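Long-range contacts in hypothetical nigD-like protein (Bacteroides caccae, PDB 3QWN), which is of unconfirmed function but, as a NigD-like protein, probably acts as an immunity protein or antitoxin that protects its producer from a cognate bacteriocin: residues P81-Y91 / H126-L134; H97-L107 / I183-D191. All coordinates share one frame; numbering follows the deposited sequence.

Contact 1. Residues P81-Y91 / H126-L134; sequences PTPKPADDPTY and HVFGIVEDL
Lys84 and Val131 pair as a parallel beta bridge, by which the short strand 84-85 forms the edge of a sheet in the C-terminal beta-sandwich domain. Two straight backbone bonds define it: Lys84 N donates to Ile130 O at 3.1 Å (172° at the hydrogen), and Glu132 N donates to Lys84 O at 2.8 Å (175°). One water bridges the two segments, donating to Thr82 O and accepting from Ile130 N.

Apolar packing divides between the two faces. On one, Ile130 touches two prolines with separate branches: its CG1 meets Pro81 CG obliquely at 4.0 Å, while the Ile130 and Pro83 side chains lie side by side, CG2 to CB 3.7 Å. On the other, Val131 has CG1 anti to its backbone N (chi1 -172°) and touching Ala86 CB, while CG2 sits over a face of the Tyr91 ring, 4.2 Å from its centroid.

Two polar side chains complete the contact. Glu132 extends past Pro83 and Pro85, its OE2 held by a salt bridge to Lys170 and a hydrogen bond from Tyr171. Tyr91 OH makes a weak hydrogen bond to Ile130 O at 2.8 Å, giving that carbonyl a second donor beside Lys84 N.

Contact 2. Residues H97-L107 / I183-D191; sequences HDPVDVVSIWL and IKFKYYTYD
The interior of the C-terminal beta sandwich is bridged here: the chain at 98-100 inserts between the ends of strands 142-150 and 181-190 (backbone bonds Asp98 with His149, Val100 with Tyr188), turns a corner at Val103 and continues in the facing three-stranded sheet. The CA separations support this: Pro99 and Thr189 are 4.3 Å apart, Ile105 and Phe185 9.8 Å. Across that wider gap only side chains meet: Ile105 CD1 approaches Phe185 CD2 at 3.6 Å, and Leu107 CD2 meets Ile183 CD1.

Val102 CG2 stands over the centre of the Tyr187 ring, 3.6 Å from the centroid and 11° off the normal. Tyr187 can lie beneath it because its CG is wedged between backbone N and carbonyl carbon (chi1 68°), turning the ring toward 100-102. A water links Tyr187 OH to Val102 N.

At the close end, Pro99 CG rests over a face of Tyr190, whose OH is hydrogen-bonded to Glu156 OE1. The His97 and Tyr188 rings, inclined by only 11° with centroids 4.8 Å apart, hardly overlap; His97 ND1 is hydrogen-bonded to Leu147 O. Val100 N donates to Tyr188 O at 3.2 Å, and Val100 O accepts from Thr189 OG1 at 2.7 Å.

How the contacts relate
Contacts 1 and 2 lie in the same C-terminal domain, their centres about 15 Å apart, and both reach the sheet that contains strands 127-133 and 181-190. Strand 142-150 lies between those two, so contact 1 forms one edge of the sheet while contact 2 connects it to the opposing one. Their segments alternate along the chain, 81-91 and 97-107 preceding 126-134 and 183-191, so the two pairings cross in sequence. They touch directly in apolar packing: Ile130 CD1 lies 3.7 Å from Phe185 CE1, and Phe128 CE1 is 4.2 Å from Val100 CG1. His149 also joins them, stacking on Phe128 and donating to Asp98 O.

Contact 1. Residues P81-Y91 / H126-L134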
loop_
_atom_site.group_PDB
_atom_site.type_symbol
_atom_site.label_atom_id
_atom_site.label_comp_id
_atom_site.label_asym_id
_atom_site.label_seq_id
_atom_site.Cartn_x
_atom_site.Cartn_y
_atom_site.Cartn_z
ATOM N N PRO A 81 1.124 1.482 6.027
ATOM C CA PRO A 81 2.131 1.558 7.094
ATOM C C PRO A 81 3.040 2.775 6.933
ATOM O O PRO A 81 3.621 3.022 5.860
ATOM C CB PRO A 81 2.902 0.241 6.962
ATOM C CG PRO A 81 2.773 -0.148 5.513
ATOM C CD PRO A 81 1.523 0.526 4.965
ATOM N N THR A 82 3.160 3.551 8.024
ATOM C CA THR A 82 4.047 4.706 8.019
ATOM C C THR A 82 5.464 4.177 8.290
ATOM O O THR A 82 5.650 3.461 9.289
ATOM C CB THR A 82 3.585 5.790 9.016
ATOM O OG1 THR A 82 2.273 6.227 8.654
ATOM C CG2 THR A 82 4.525 7.004 9.027
ATOM N N PRO A 83 6.458 4.477 7.406
ATOM C CA PRO A 83 7.833 4.018 7.676
ATOM C C PRO A 83 8.336 4.550 9.026
ATOM O O PRO A 83 8.207 5.743 9.322
ATOM C CB PRO A 83 8.642 4.595 6.497
ATOM C CG PRO A 83 7.637 4.876 5.448
ATOM C CD PRO A 83 6.404 5.296 6.176
ATOM N N LYS A 84 8.853 3.644 9.858
ATOM C CA LYS A 84 9.336 3.975 11.187
ATOM C C LYS A 84 10.697 3.313 11.441
ATOM O O LYS A 84 10.913 2.195 10.966
ATOM C CB LYS A 84 8.307 3.558 12.256
ATOM C CG LYS A 84 7.116 4.498 12.386
ATOM C CD LYS A 84 5.925 3.760 12.994
ATOM C CE LYS A 84 4.614 4.519 12.860
ATOM N NZ LYS A 84 3.430 3.678 13.228
ATOM N N PRO A 85 11.631 3.980 12.185
ATOM C CA PRO A 85 12.946 3.357 12.449
ATOM C C PRO A 85 12.826 2.112 13.323
ATOM O O PRO A 85 11.834 1.969 14.029
ATOM C CB PRO A 85 13.727 4.467 13.158
ATOM C CG PRO A 85 12.677 5.332 13.780
ATOM C CD PRO A 85 11.537 5.317 12.818
ATOM N N ALA A 86 13.832 1.220 13.275
ATOM C CA ALA A 86 13.859 -0.035 14.039
ATOM C C ALA A 86 13.699 0.183 15.568
ATOM O O ALA A 86 13.229 -0.716 16.267
ATOM C CB ALA A 86 15.147 -0.784 13.751
ATOM N N ASP A 87 14.080 1.385 16.062
ATOM C CA ASP A 87 14.024 1.794 17.467
ATOM C C ASP A 87 12.651 2.387 17.852
ATOM O O ASP A 87 12.475 2.783 19.003
ATOM C CB ASP A 87 15.154 2.801 17.793
ATOM C CG ASP A 87 15.203 4.047 16.917
ATOM O OD1 ASP A 87 14.267 4.878 17.007
ATOM O OD2 ASP A 87 16.205 4.218 16.179
ATOM N N ASP A 88 11.686 2.447 16.910
ATOM C CA ASP A 88 10.352 2.992 17.188
ATOM C C ASP A 88 9.587 2.073 18.141
ATOM O O ASP A 88 9.726 0.858 18.023
ATOM C CB ASP A 88 9.558 3.183 15.892
ATOM C CG ASP A 88 8.256 3.940 16.061
ATOM O OD1 ASP A 88 7.231 3.294 16.396
ATOM O OD2 ASP A 88 8.264 5.180 15.892
ATOM N N PRO A 89 8.750 2.624 19.063
ATOM C CA PRO A 89 8.003 1.766 20.004
ATOM C C PRO A 89 7.140 0.658 19.368
ATOM O O PRO A 89 6.872 -0.331 20.063
ATOM C CB PRO A 89 7.108 2.766 20.742
ATOM C CG PRO A 89 7.882 4.023 20.728
ATOM C CD PRO A 89 8.517 4.053 19.371
ATOM N N THR A 90 6.705 0.793 18.087
ATOM C CA THR A 90 5.904 -0.260 17.432
ATOM C C THR A 90 6.720 -1.556 17.267
ATOM O O THR A 90 6.137 -2.643 17.225
ATOM C CB THR A 90 5.323 0.172 16.062
ATOM O OG1 THR A 90 6.318 0.778 15.242
ATOM C CG2 THR A 90 4.153 1.089 16.178
ATOM N N TYR A 91 8.065 -1.435 17.181
ATOM C CA TYR A 91 8.964 -2.572 16.960
ATOM C C TYR A 91 9.634 -3.048 18.250
ATOM O O TYR A 91 10.600 -3.811 18.189
ATOM C CB TYR A 91 10.024 -2.209 15.891
ATOM C CG TYR A 91 9.429 -1.854 14.547
ATOM C CD1 TYR A 91 8.493 -2.686 13.939
ATOM C CD2 TYR A 91 9.802 -0.688 13.880
ATOM C CE1 TYR A 91 7.915 -2.351 12.721
ATOM C CE2 TYR A 91 9.238 -0.347 12.654
ATOM C CZ TYR A 91 8.297 -1.187 12.076
ATOM O OH TYR A 91 7.714 -0.868 10.877
ATOM N N HIS A 126 -2.310 -10.796 10.334
ATOM C CA HIS A 126 -1.060 -10.581 9.647
ATOM C C HIS A 126 -0.783 -9.094 9.788
ATOM O O HIS A 126 -1.600 -8.261 9.391
ATOM C CB HIS A 126 -1.123 -11.076 8.196
ATOM C CG HIS A 126 -1.115 -12.572 8.079
ATOM N ND1 HIS A 126 0.017 -13.263 7.693
ATOM C CD2 HIS A 126 -2.095 -13.466 8.344
ATOM C CE1 HIS A 126 -0.318 -14.539 7.702
ATOM N NE2 HIS A 126 -1.576 -14.709 8.090
ATOM N N VAL A 127 0.296 -8.769 10.493
ATOM C CA VAL A 127 0.660 -7.387 10.785
ATOM C C VAL A 127 1.822 -6.977 9.878
ATOM O O VAL A 127 2.851 -7.651 9.833
ATOM C CB VAL A 127 0.972 -7.153 12.300
ATOM C CG1 VAL A 127 1.241 -5.676 12.584
ATOM C CG2 VAL A 127 -0.162 -7.668 13.186
ATOM N N PHE A 128 1.611 -5.889 9.118
ATOM C CA PHE A 128 2.579 -5.318 8.203
ATOM C C PHE A 128 3.070 -3.961 8.708
ATOM O O PHE A 128 2.306 -3.216 9.328
ATOM C CB PHE A 128 1.992 -5.170 6.802
ATOM C CG PHE A 128 1.666 -6.489 6.148
ATOM C CD1 PHE A 128 2.669 -7.260 5.549
ATOM C CD2 PHE A 128 0.357 -6.965 6.126
ATOM C CE1 PHE A 128 2.374 -8.492 4.972
ATOM C CE2 PHE A 128 0.059 -8.189 5.526
ATOM C CZ PHE A 128 1.076 -8.954 4.976
ATOM N N GLY A 129 4.332 -3.660 8.389
ATOM C CA GLY A 129 4.981 -2.396 8.672
ATOM C C GLY A 129 6.155 -2.186 7.736
ATOM O O GLY A 129 6.502 -3.067 6.947
ATOM N N ILE A 130 6.771 -1.010 7.818
ATOM C CA ILE A 130 7.953 -0.637 7.076
ATOM C C ILE A 130 9.003 -0.184 8.075
ATOM O O ILE A 130 8.771 0.759 8.842
ATOM C CB ILE A 130 7.662 0.448 5.996
ATOM C CG1 ILE A 130 6.727 -0.076 4.860
ATOM C CG2 ILE A 130 8.979 1.056 5.440
ATOM C CD1 ILE A 130 7.346 -1.201 3.887
ATOM N N VAL A 131 10.148 -0.878 8.081
ATOM C CA VAL A 131 11.297 -0.535 8.915
ATOM C C VAL A 131 12.152 0.419 8.080
ATOM O O VAL A 131 12.644 0.048 7.018
ATOM C CB VAL A 131 12.076 -1.768 9.429
ATOM C CG1 VAL A 131 13.140 -1.350 10.438
ATOM C CG2 VAL A 131 11.124 -2.802 10.034
ATOM N N GLU A 132 12.263 1.662 8.542
ATOM C CA GLU A 132 12.951 2.754 7.872
ATOM C C GLU A 132 14.392 2.931 8.359
ATOM O O GLU A 132 14.666 2.957 9.571
ATOM C CB GLU A 132 12.154 4.050 8.104
ATOM C CG GLU A 132 12.696 5.291 7.423
ATOM C CD GLU A 132 12.021 6.563 7.887
ATOM O OE1 GLU A 132 12.138 6.902 9.088
ATOM O OE2 GLU A 132 11.374 7.226 7.046
ATOM N N ASP A 133 15.302 3.103 7.387
ATOM C CA ASP A 133 16.713 3.404 7.621
ATOM C C ASP A 133 17.066 4.622 6.782
ATOM O O ASP A 133 16.994 4.564 5.555
ATOM C CB ASP A 133 17.638 2.209 7.330
ATOM C CG ASP A 133 19.112 2.580 7.272
ATOM O OD1 ASP A 133 19.581 3.295 8.181
ATOM O OD2 ASP A 133 19.789 2.171 6.308
ATOM N N LEU A 134 17.417 5.734 7.449
ATOM C CA LEU A 134 17.731 6.973 6.751
ATOM C C LEU A 134 19.215 7.301 6.808
ATOM O O LEU A 134 19.581 8.446 6.548
ATOM C CB LEU A 134 16.893 8.128 7.322
ATOM C CG LEU A 134 15.380 8.023 7.152
ATOM C CD1 LEU A 134 14.664 9.071 8.000
ATOM C CD2 LEU A 134 14.959 8.099 5.679
HETATM O O HOH W 1 5.288 0.844 10.026
#

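Contact 2. Residues H97-L107 / I183-D191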
loop_
_atom_site.group_PDB
_atom_site.type_symbol
_atom_site.label_atom_id
_atom_site.label_comp_id
_atom_site.label_asym_id
_atom_site.label_seq_id
_atom_site.Cartn_x
_atom_site.Cartn_y
_atom_site.Cartn_z
ATOM N N HIS A 97 9.768 -10.874 10.128
ATOM C CA HIS A 97 9.922 -10.911 8.671
ATOM C C HIS A 97 9.436 -12.224 8.072
ATOM O O HIS A 97 10.172 -12.882 7.341
ATOM C CB HIS A 97 11.388 -10.662 8.273
ATOM C CG HIS A 97 11.993 -9.428 8.870
ATOM N ND1 HIS A 97 11.462 -8.167 8.615
ATOM C CD2 HIS A 97 13.056 -9.299 9.705
ATOM C CE1 HIS A 97 12.207 -7.320 9.314
ATOM N NE2 HIS A 97 13.198 -7.951 9.959
ATOM N N ASP A 98 8.198 -12.604 8.375
ATOM C CA ASP A 98 7.594 -13.814 7.812
ATOM C C ASP A 98 7.497 -13.651 6.267
ATOM O O ASP A 98 7.241 -12.543 5.792
ATOM C CB ASP A 98 6.240 -14.117 8.473
ATOM C CG ASP A 98 6.384 -14.596 9.898
ATOM O OD1 ASP A 98 7.243 -15.455 10.143
ATOM O OD2 ASP A 98 5.607 -14.131 10.765
ATOM N N PRO A 99 7.865 -14.698 5.483
ATOM C CA PRO A 99 7.990 -14.521 4.027
ATOM C C PRO A 99 6.718 -14.169 3.300
ATOM O O PRO A 99 5.618 -14.546 3.702
ATOM C CB PRO A 99 8.500 -15.885 3.545
ATOM C CG PRO A 99 9.190 -16.441 4.722
ATOM C CD PRO A 99 8.312 -16.051 5.874
ATOM N N VAL A 100 6.901 -13.414 2.213
ATOM C CA VAL A 100 5.879 -12.968 1.271
ATOM C C VAL A 100 6.507 -12.997 -0.121
ATOM O O VAL A 100 7.741 -13.029 -0.252
ATOM C CB VAL A 100 5.266 -11.548 1.577
ATOM C CG1 VAL A 100 4.719 -11.423 2.992
ATOM C CG2 VAL A 100 6.236 -10.405 1.245
ATOM N N ASP A 101 5.658 -12.932 -1.158
ATOM C CA ASP A 101 6.085 -12.719 -2.529
ATOM C C ASP A 101 5.567 -11.352 -2.954
ATOM O O ASP A 101 4.487 -10.941 -2.521
ATOM C CB ASP A 101 5.575 -13.822 -3.480
ATOM C CG ASP A 101 6.175 -15.199 -3.268
ATOM O OD1 ASP A 101 7.326 -15.287 -2.759
ATOM O OD2 ASP A 101 5.515 -16.181 -3.622
ATOM N N VAL A 102 6.335 -10.633 -3.762
ATOM C CA VAL A 102 5.859 -9.370 -4.311
ATOM C C VAL A 102 5.260 -9.710 -5.690
ATOM O O VAL A 102 5.963 -10.258 -6.536
ATOM C CB VAL A 102 6.934 -8.264 -4.367
ATOM C CG1 VAL A 102 6.425 -7.046 -5.149
ATOM C CG2 VAL A 102 7.391 -7.869 -2.956
ATOM N N VAL A 103 3.955 -9.453 -5.886
ATOM C CA VAL A 103 3.269 -9.694 -7.167
ATOM C C VAL A 103 3.518 -8.499 -8.105
ATOM O O VAL A 103 3.833 -8.689 -9.260
ATOM C CB VAL A 103 1.744 -9.925 -6.931
ATOM C CG1 VAL A 103 0.992 -10.045 -8.255
ATOM C CG2 VAL A 103 1.523 -11.159 -6.072
ATOM N N SER A 104 3.317 -7.274 -7.600
ATOM C CA SER A 104 3.458 -6.022 -8.321
ATOM C C SER A 104 3.825 -4.926 -7.314
ATOM O O SER A 104 3.404 -5.000 -6.173
ATOM C CB SER A 104 2.174 -5.712 -9.077
ATOM O OG SER A 104 2.225 -4.535 -9.868
ATOM N N ILE A 105 4.694 -3.994 -7.692
ATOM C CA ILE A 105 5.168 -2.904 -6.820
ATOM C C ILE A 105 5.420 -1.666 -7.700
ATOM O O ILE A 105 5.950 -1.794 -8.809
ATOM C CB ILE A 105 6.440 -3.341 -6.014
ATOM C CG1 ILE A 105 6.835 -2.263 -4.952
ATOM C CG2 ILE A 105 7.623 -3.801 -6.935
ATOM C CD1 ILE A 105 7.771 -2.766 -3.879
ATOM N N TRP A 106 4.959 -0.502 -7.265
ATOM C CA TRP A 106 5.117 0.720 -8.063
ATOM C C TRP A 106 4.860 1.960 -7.242
ATOM O O TRP A 106 4.146 1.934 -6.233
ATOM C CB TRP A 106 4.166 0.727 -9.300
ATOM C CG TRP A 106 2.708 0.862 -8.950
ATOM C CD1 TRP A 106 1.976 2.011 -8.934
ATOM C CD2 TRP A 106 1.838 -0.174 -8.478
ATOM N NE1 TRP A 106 0.712 1.762 -8.459
ATOM C CE2 TRP A 106 0.593 0.423 -8.192
ATOM C CE3 TRP A 106 1.970 -1.568 -8.324
ATOM C CZ2 TRP A 106 -0.509 -0.320 -7.746
ATOM C CZ3 TRP A 106 0.897 -2.296 -7.827
ATOM C CH2 TRP A 106 -0.315 -1.669 -7.519
ATOM N N LEU A 107 5.417 3.067 -7.711
ATOM C CA LEU A 107 5.162 4.373 -7.126
ATOM C C LEU A 107 3.891 4.951 -7.768
ATOM O O LEU A 107 3.693 4.823 -8.984
ATOM C CB LEU A 107 6.352 5.303 -7.343
ATOM C CG LEU A 107 7.646 4.991 -6.614
ATOM C CD1 LEU A 107 8.750 5.876 -7.140
ATOM C CD2 LEU A 107 7.498 5.164 -5.102
ATOM N N ILE A 183 13.926 5.189 -3.210
ATOM C CA ILE A 183 13.417 4.223 -2.238
ATOM C C ILE A 183 13.974 2.858 -2.611
ATOM O O ILE A 183 13.780 2.406 -3.740
ATOM C CB ILE A 183 11.865 4.224 -2.125
ATOM C CG1 ILE A 183 11.353 5.620 -1.663
ATOM C CG2 ILE A 183 11.359 3.088 -1.203
ATOM C CD1 ILE A 183 10.147 6.045 -2.362
ATOM N N LYS A 184 14.679 2.221 -1.669
ATOM C CA LYS A 184 15.240 0.886 -1.833
ATOM C C LYS A 184 14.497 -0.047 -0.870
ATOM O O LYS A 184 14.685 0.025 0.346
ATOM C CB LYS A 184 16.748 0.895 -1.610
ATOM C CG LYS A 184 17.491 1.644 -2.701
ATOM C CD LYS A 184 18.977 1.504 -2.535
ATOM C CE LYS A 184 19.736 2.349 -3.527
ATOM N NZ LYS A 184 21.178 2.050 -3.475
ATOM N N PHE A 185 13.604 -0.868 -1.421
ATOM C CA PHE A 185 12.739 -1.762 -0.665
ATOM C C PHE A 185 13.280 -3.196 -0.613
ATOM O O PHE A 185 13.561 -3.799 -1.645
ATOM C CB PHE A 185 11.308 -1.744 -1.255
ATOM C CG PHE A 185 10.338 -2.701 -0.604
ATOM C CD1 PHE A 185 9.781 -2.415 0.641
ATOM C CD2 PHE A 185 9.981 -3.890 -1.234
ATOM C CE1 PHE A 185 8.892 -3.307 1.239
ATOM C CE2 PHE A 185 9.077 -4.777 -0.635
ATOM C CZ PHE A 185 8.540 -4.477 0.598
ATOM N N LYS A 186 13.396 -3.733 0.615
ATOM C CA LYS A 186 13.815 -5.100 0.920
ATOM C C LYS A 186 12.679 -5.848 1.607
ATOM O O LYS A 186 11.831 -5.234 2.263
ATOM C CB LYS A 186 15.059 -5.107 1.810
ATOM C CG LYS A 186 16.368 -4.928 1.054
ATOM C CD LYS A 186 17.566 -4.921 1.998
ATOM C CE LYS A 186 18.797 -4.327 1.361
ATOM N NZ LYS A 186 20.010 -4.524 2.202
ATOM N N TYR A 187 12.658 -7.171 1.465
ATOM C CA TYR A 187 11.612 -8.015 2.072
ATOM C C TYR A 187 12.106 -9.453 2.127
ATOM O O TYR A 187 12.903 -9.863 1.269
ATOM C CB TYR A 187 10.272 -7.928 1.270
ATOM C CG TYR A 187 10.331 -8.562 -0.113
ATOM C CD1 TYR A 187 11.024 -7.951 -1.158
ATOM C CD2 TYR A 187 9.709 -9.783 -0.370
ATOM C CE1 TYR A 187 11.107 -8.548 -2.418
ATOM C CE2 TYR A 187 9.801 -10.396 -1.622
ATOM C CZ TYR A 187 10.485 -9.769 -2.648
ATOM O OH TYR A 187 10.494 -10.357 -3.900
ATOM N N TYR A 188 11.636 -10.211 3.120
ATOM C CA TYR A 188 11.997 -11.618 3.241
ATOM C C TYR A 188 11.033 -12.450 2.435
ATOM O O TYR A 188 9.826 -12.200 2.454
ATOM C CB TYR A 188 12.049 -12.061 4.705
ATOM C CG TYR A 188 13.332 -11.648 5.406
ATOM C CD1 TYR A 188 13.569 -10.316 5.746
ATOM C CD2 TYR A 188 14.300 -12.591 5.749
ATOM C CE1 TYR A 188 14.730 -9.934 6.413
ATOM C CE2 TYR A 188 15.485 -12.213 6.389
ATOM C CZ TYR A 188 15.697 -10.879 6.724
ATOM O OH TYR A 188 16.844 -10.454 7.373
ATOM N N THR A 189 11.571 -13.404 1.696
ATOM C CA THR A 189 10.843 -14.316 0.806
ATOM C C THR A 189 11.520 -15.688 0.842
ATOM O O THR A 189 12.626 -15.810 1.374
ATOM C CB THR A 189 10.805 -13.712 -0.627
ATOM O OG1 THR A 189 9.818 -14.389 -1.415
ATOM C CG2 THR A 189 12.174 -13.694 -1.312
ATOM N N TYR A 190 10.880 -16.713 0.284
ATOM C CA TYR A 190 11.491 -18.043 0.215
ATOM C C TYR A 190 12.292 -18.189 -1.055
ATOM O O TYR A 190 11.826 -17.759 -2.107
ATOM C CB TYR A 190 10.432 -19.154 0.269
ATOM C CG TYR A 190 9.818 -19.374 1.634
ATOM C CD1 TYR A 190 10.608 -19.758 2.724
ATOM C CD2 TYR A 190 8.435 -19.253 1.832
ATOM C CE1 TYR A 190 10.040 -19.988 3.979
ATOM C CE2 TYR A 190 7.860 -19.489 3.080
ATOM C CZ TYR A 190 8.662 -19.869 4.146
ATOM O OH TYR A 190 8.101 -20.100 5.378
ATOM N N ASP A 191 13.476 -18.846 -0.979
ATOM C CA ASP A 191 14.271 -19.123 -2.178
ATOM C C ASP A 191 13.736 -20.410 -2.830
ATOM O O ASP A 191 12.734 -20.962 -2.357
ATOM C CB ASP A 191 15.796 -19.192 -1.878
ATOM C CG ASP A 191 16.293 -20.232 -0.880
ATOM O OD1 ASP A 191 15.610 -21.262 -0.696
ATOM O OD2 ASP A 191 17.400 -20.048 -0.334
HETATM O O HOH W 2 8.209 -10.443 4.201
HETATM O O HOH W 3 8.843 -12.256 -4.675
#